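Local coordinates for hypothetical protein PA0115 (Pseudomonas aeruginosa, PDB 1XEB) that probably transfers an acyl group, most likely acetyl, from its coenzyme A thioester to an amine, as a member of the ElaA family of GNAT-fold N-acyltransferases, at residues 21-24 with 25-29; 90-93 with 94-97. One frame throughout, in Å; residues are numbered along the deposited sequence.

Contact 1: residues 21-24 with 25-29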
loop_
_atom_site.group_PDB
_atom_site.type_symbol
_atom_site.label_atom_id
_atom_site.label_comp_id
_atom_site.label_asym_id
_atom_site.label_seq_id
_atom_site.Cartn_x
_atom_site.Cartn_y
_atom_site.Cartn_z
ATOM N N LEU A 21 9.708 -7.730 -0.239
ATOM C CA LEU A 21 8.424 -7.079 -0.447
ATOM C C LEU A 21 7.649 -7.691 -1.628
ATOM O O LEU A 21 6.424 -7.729 -1.608
ATOM C CB LEU A 21 8.613 -5.562 -0.627
ATOM C CG LEU A 21 9.142 -4.994 -1.953
ATOM C CD1 LEU A 21 7.991 -4.728 -2.913
ATOM C CD2 LEU A 21 9.879 -3.697 -1.674
ATOM N N LEU A 22 8.341 -8.181 -2.652
ATOM C CA LEU A 22 7.613 -8.780 -3.762
ATOM C C LEU A 22 7.132 -10.162 -3.337
ATOM O O LEU A 22 6.076 -10.648 -3.764
ATOM C CB LEU A 22 8.491 -8.883 -5.008
ATOM C CG LEU A 22 8.766 -7.560 -5.737
ATOM C CD1 LEU A 22 9.691 -7.812 -6.946
ATOM C CD2 LEU A 22 7.437 -6.938 -6.184
ATOM N N GLN A 23 7.902 -10.798 -2.473
ATOM C CA GLN A 23 7.519 -12.117 -2.018
ATOM C C GLN A 23 6.298 -12.070 -1.100
ATOM O O GLN A 23 5.454 -12.974 -1.129
ATOM C CB GLN A 23 8.684 -12.756 -1.296
ATOM C CG GLN A 23 8.490 -14.223 -1.090
ATOM C CD GLN A 23 8.630 -14.581 0.347
ATOM O OE1 GLN A 23 7.666 -15.016 0.989
ATOM N NE2 GLN A 23 9.838 -14.388 0.884
ATOM N N LEU A 24 6.200 -11.021 -0.284
ATOM C CA LEU A 24 5.061 -10.891 0.626
ATOM C C LEU A 24 3.809 -10.563 -0.188
ATOM O O LEU A 24 2.724 -11.123 0.028
ATOM C CB LEU A 24 5.320 -9.783 1.649
ATOM C CG LEU A 24 4.154 -9.472 2.600
ATOM C CD1 LEU A 24 3.720 -10.730 3.337
ATOM C CD2 LEU A 24 4.579 -8.392 3.582
ATOM N N ARG A 25 3.982 -9.664 -1.149
ATOM C CA ARG A 25 2.881 -9.235 -2.006
ATOM C C ARG A 25 2.309 -10.387 -2.821
ATOM O O ARG A 25 1.082 -10.508 -2.984
ATOM C CB ARG A 25 3.360 -8.098 -2.915
ATOM C CG ARG A 25 3.315 -6.741 -2.237
ATOM C CD ARG A 25 4.121 -5.691 -2.980
ATOM N NE ARG A 25 3.919 -5.720 -4.431
ATOM C CZ ARG A 25 4.502 -4.866 -5.254
ATOM N NH1 ARG A 25 4.295 -4.940 -6.570
ATOM N NH2 ARG A 25 5.288 -3.923 -4.748
ATOM N N THR A 26 3.195 -11.244 -3.311
ATOM C CA THR A 26 2.780 -12.380 -4.113
ATOM C C THR A 26 2.061 -13.391 -3.239
ATOM O O THR A 26 1.027 -13.964 -3.625
ATOM C CB THR A 26 3.989 -13.077 -4.763
ATOM O OG1 THR A 26 4.651 -12.171 -5.648
ATOM C CG2 THR A 26 3.537 -14.285 -5.538
ATOM N N GLU A 27 2.616 -13.609 -2.053
ATOM C CA GLU A 27 2.035 -14.566 -1.129
ATOM C C GLU A 27 0.591 -14.225 -0.802
ATOM O O GLU A 27 -0.258 -15.105 -0.755
ATOM C CB GLU A 27 2.867 -14.616 0.145
ATOM C CG GLU A 27 2.291 -15.495 1.247
ATOM C CD GLU A 27 3.197 -15.518 2.460
ATOM O OE1 GLU A 27 4.208 -16.259 2.427
ATOM O OE2 GLU A 27 2.911 -14.773 3.431
ATOM N N VAL A 28 0.310 -12.941 -0.585
ATOM C CA VAL A 28 -1.043 -12.521 -0.257
ATOM C C VAL A 28 -1.957 -12.230 -1.447
ATOM O O VAL A 28 -3.020 -12.821 -1.544
ATOM C CB VAL A 28 -1.018 -11.309 0.683
ATOM C CG1 VAL A 28 -2.433 -10.833 0.987
ATOM C CG2 VAL A 28 -0.312 -11.709 1.980
ATOM N N PHE A 29 -1.557 -11.337 -2.347
ATOM C CA PHE A 29 -2.398 -10.998 -3.501
ATOM C C PHE A 29 -2.479 -12.078 -4.571
ATOM O O PHE A 29 -3.509 -12.210 -5.227
ATOM C CB PHE A 29 -1.941 -9.675 -4.134
ATOM C CG PHE A 29 -1.995 -8.514 -3.192
ATOM C CD1 PHE A 29 -0.885 -7.699 -3.008
ATOM C CD2 PHE A 29 -3.138 -8.274 -2.436
ATOM C CE1 PHE A 29 -0.900 -6.669 -2.081
ATOM C CE2 PHE A 29 -3.166 -7.250 -1.508
ATOM C CZ PHE A 29 -2.041 -6.441 -1.324
#

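Contact 2: residues 90-93 with 94-97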
loop_
_atom_site.group_PDB
_atom_site.type_symbol
_atom_site.label_atom_id
_atom_site.label_comp_id
_atom_site.label_asym_id
_atom_site.label_seq_id
_atom_site.Cartn_x
_atom_site.Cartn_y
_atom_site.Cartn_z
ATOM N N GLN A 90 -3.889 -7.894 14.800
ATOM C CA GLN A 90 -3.223 -7.133 15.848
ATOM C C GLN A 90 -3.130 -5.637 15.551
ATOM O O GLN A 90 -2.337 -4.915 16.178
ATOM C CB GLN A 90 -1.821 -7.692 16.091
ATOM C CG GLN A 90 -1.803 -9.061 16.754
ATOM C CD GLN A 90 -2.806 -9.172 17.904
ATOM O OE1 GLN A 90 -3.925 -9.672 17.724
ATOM N NE2 GLN A 90 -2.415 -8.690 19.087
ATOM N N GLY A 91 -3.939 -5.180 14.597
ATOM C CA GLY A 91 -3.941 -3.775 14.228
ATOM C C GLY A 91 -2.781 -3.269 13.379
ATOM O O GLY A 91 -2.434 -2.088 13.463
ATOM N N LEU A 92 -2.160 -4.127 12.573
ATOM C CA LEU A 92 -1.069 -3.656 11.724
ATOM C C LEU A 92 -1.654 -2.710 10.688
ATOM O O LEU A 92 -1.004 -1.749 10.267
ATOM C CB LEU A 92 -0.360 -4.819 11.027
ATOM C CG LEU A 92 0.931 -5.296 11.705
ATOM C CD1 LEU A 92 1.408 -6.590 11.056
ATOM C CD2 LEU A 92 2.000 -4.228 11.594
ATOM N N GLY A 93 -2.892 -2.988 10.286
ATOM C CA GLY A 93 -3.562 -2.141 9.319
ATOM C C GLY A 93 -3.569 -0.680 9.746
ATOM O O GLY A 93 -3.261 0.217 8.944
ATOM N N HIS A 94 -3.919 -0.423 11.005
ATOM C CA HIS A 94 -3.950 0.947 11.510
ATOM C C HIS A 94 -2.542 1.566 11.578
ATOM O O HIS A 94 -2.366 2.775 11.354
ATOM C CB HIS A 94 -4.620 0.996 12.892
ATOM C CG HIS A 94 -6.105 0.783 12.854
ATOM N ND1 HIS A 94 -6.958 1.584 12.123
ATOM C CD2 HIS A 94 -6.887 -0.144 13.456
ATOM C CE1 HIS A 94 -8.199 1.158 12.273
ATOM N NE2 HIS A 94 -8.184 0.110 13.077
ATOM N N GLN A 95 -1.537 0.749 11.880
ATOM C CA GLN A 95 -0.165 1.261 11.951
ATOM C C GLN A 95 0.351 1.623 10.554
ATOM O O GLN A 95 1.097 2.599 10.383
ATOM C CB GLN A 95 0.744 0.226 12.611
ATOM C CG GLN A 95 0.297 -0.152 14.017
ATOM C CD GLN A 95 1.187 -1.212 14.657
ATOM O OE1 GLN A 95 2.372 -0.975 14.934
ATOM N NE2 GLN A 95 0.619 -2.393 14.894
ATOM N N LEU A 96 -0.064 0.843 9.558
ATOM C CA LEU A 96 0.335 1.081 8.179
ATOM C C LEU A 96 -0.278 2.395 7.711
ATOM O O LEU A 96 0.429 3.317 7.297
ATOM C CB LEU A 96 -0.149 -0.062 7.285
ATOM C CG LEU A 96 0.634 -1.372 7.342
ATOM C CD1 LEU A 96 -0.265 -2.523 6.943
ATOM C CD2 LEU A 96 1.855 -1.281 6.436
HETATM N N MSE A 97 -1.596 2.479 7.800
HETATM C CA MSE A 97 -2.305 3.674 7.386
HETATM C C MSE A 97 -1.780 4.924 8.085
HETATM O O MSE A 97 -1.652 5.981 7.454
HETATM C CB MSE A 97 -3.792 3.517 7.674
HETATM C CG MSE A 97 -4.685 4.252 6.677
HETATM SE SE MSE A 97 -4.404 3.643 4.846
HETATM C CE MSE A 97 -3.776 1.850 5.183
#

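Contact 1: residues 21-24 with 25-29
In the middle of helix 15-32, the first helix of the GNAT fold in this chain, Leu21 and Leu22 lie alongside Arg25 one turn on. The arginine leaves the helix with CG beside its own backbone N (chi1 -83°) and bends at chi3 (44°), which turns its tail back along the two leucines. Leu22 CD2 sits over the centre of one guanidinium face, 3.7 Å from Arg25 CZ. Leu21 comes in obliquely, its CD1 3.4 Å from Arg25 NH2, while Arg25 CG rests 3.3 Å from the carbonyl oxygen Leu21 O. Beyond the helix, NE forms a salt bridge with Glu39 and NH2 one with Asp44, while Arg80 brings a like charge close to NH1.

Next to this, Leu22 O is gripped twice by one residue. Thr26 N donates to Leu22 O at 3.0 Å and Thr26 OG1 donates to the same Leu22 O at 2.8 Å, the two reaching it from opposite faces of the carbonyl plane. The hydroxyl thus spends its proton on the helix itself. Further along, Val28 N bonds to Leu24 O at 3.1 Å, and Leu24 CD1 meets Val28 CG2 loosely at 4.4 Å; both side chains also lie on Val82 of strand 76-83. On the outer side, the Gln23 amide and Glu27 carboxylate are turned 63° apart, with no bond between them.

The chemistry divides the helix surface: Leu21, Leu24 and Val28 seat it on the sheet, whereas the buried Arg25 carries a charge that Glu39 and Asp44 probably compensate. Leu22 CD2 over one face and Leu21 CD1 beside NH2 probably restrict the guanidinium's turning, and the bonds from NE and NH2 to those two outside acids probably fix its rotation.

Contact 2: residues 90-93 with 94-97
Gln95 puts CG beside its own backbone N (chi1 -59°) and then runs extended (chi2 178°), which carries its amide back past the start of helix 92-108 to the carbonyl of Gly91. Gln95 NE2 donates to Gly91 O at 3.4 Å, a weak bond, and CG of the same side chain lies equally near that oxygen. Gln95 N and His94 N add two further weak bonds to Gly91 O, so the N-cap carbonyl is shared by three donors, none of them close. Gln95 NE2 also passes 4.0 Å from Leu92 CD2, the two side chains being skewed to each other.

Shorter helical bonds follow. Leu96 N meets Leu92 O at 2.8 Å, nearly in line with the carbonyl bond, and Leu96 CD1 folds back to 3.5 Å from that same Leu92 O. Selenomethionine Met97 donates through N to Gly93 O at 3.0 Å, with an almost straight N-H...O angle of 176°. Leu92 and Leu96 turn to the sheet, against Ala62 and Trp5. His94 instead reaches outward from the first turn: its ND1 is hydrogen-bonded to Tyr128 OH, and its ring meets that of Tyr124 with the planes about 20° apart.

Gly91 and Gly93 are the two glycines of the Gln/Arg-x-x-Gly-x-Gly/Ala signature of GNAT enzymes, and Gly91 adopts the positive phi that glycine readily allows. In relatives, backbone N-H groups of this turn hold the pyrophosphate of coenzyme A, and the positive end of the helix dipole probably helps. With Gln95 folding back on the Gly91 carbonyl and leucines fastening the inner side, the turn here is consistent with a coenzyme A pyrophosphate site as in relatives, though the bonds to Gly91 O are weak.

How the contacts relate
Contact 1 comes first along the chain, inside helix 15-32; contact 2 follows at the beginning of helix 92-108, after strands 50-56, 59-67 and 76-83 in the sequence. Their centres are about 17 Å apart and the nearest atoms about 8 Å, so they do not touch. The mixed sheet lies between the two helices, and strand 59-67 is shared: Leu60 and Tyr63 meet contact 1, Ala62 and Leu64 contact 2. Helix 92-108 is also the crossover of the beta-alpha-beta unit joining strand 76-83 to strand 113-118. Both contacts thus belong to one GNAT domain, its sheet flanked by helices on opposite faces.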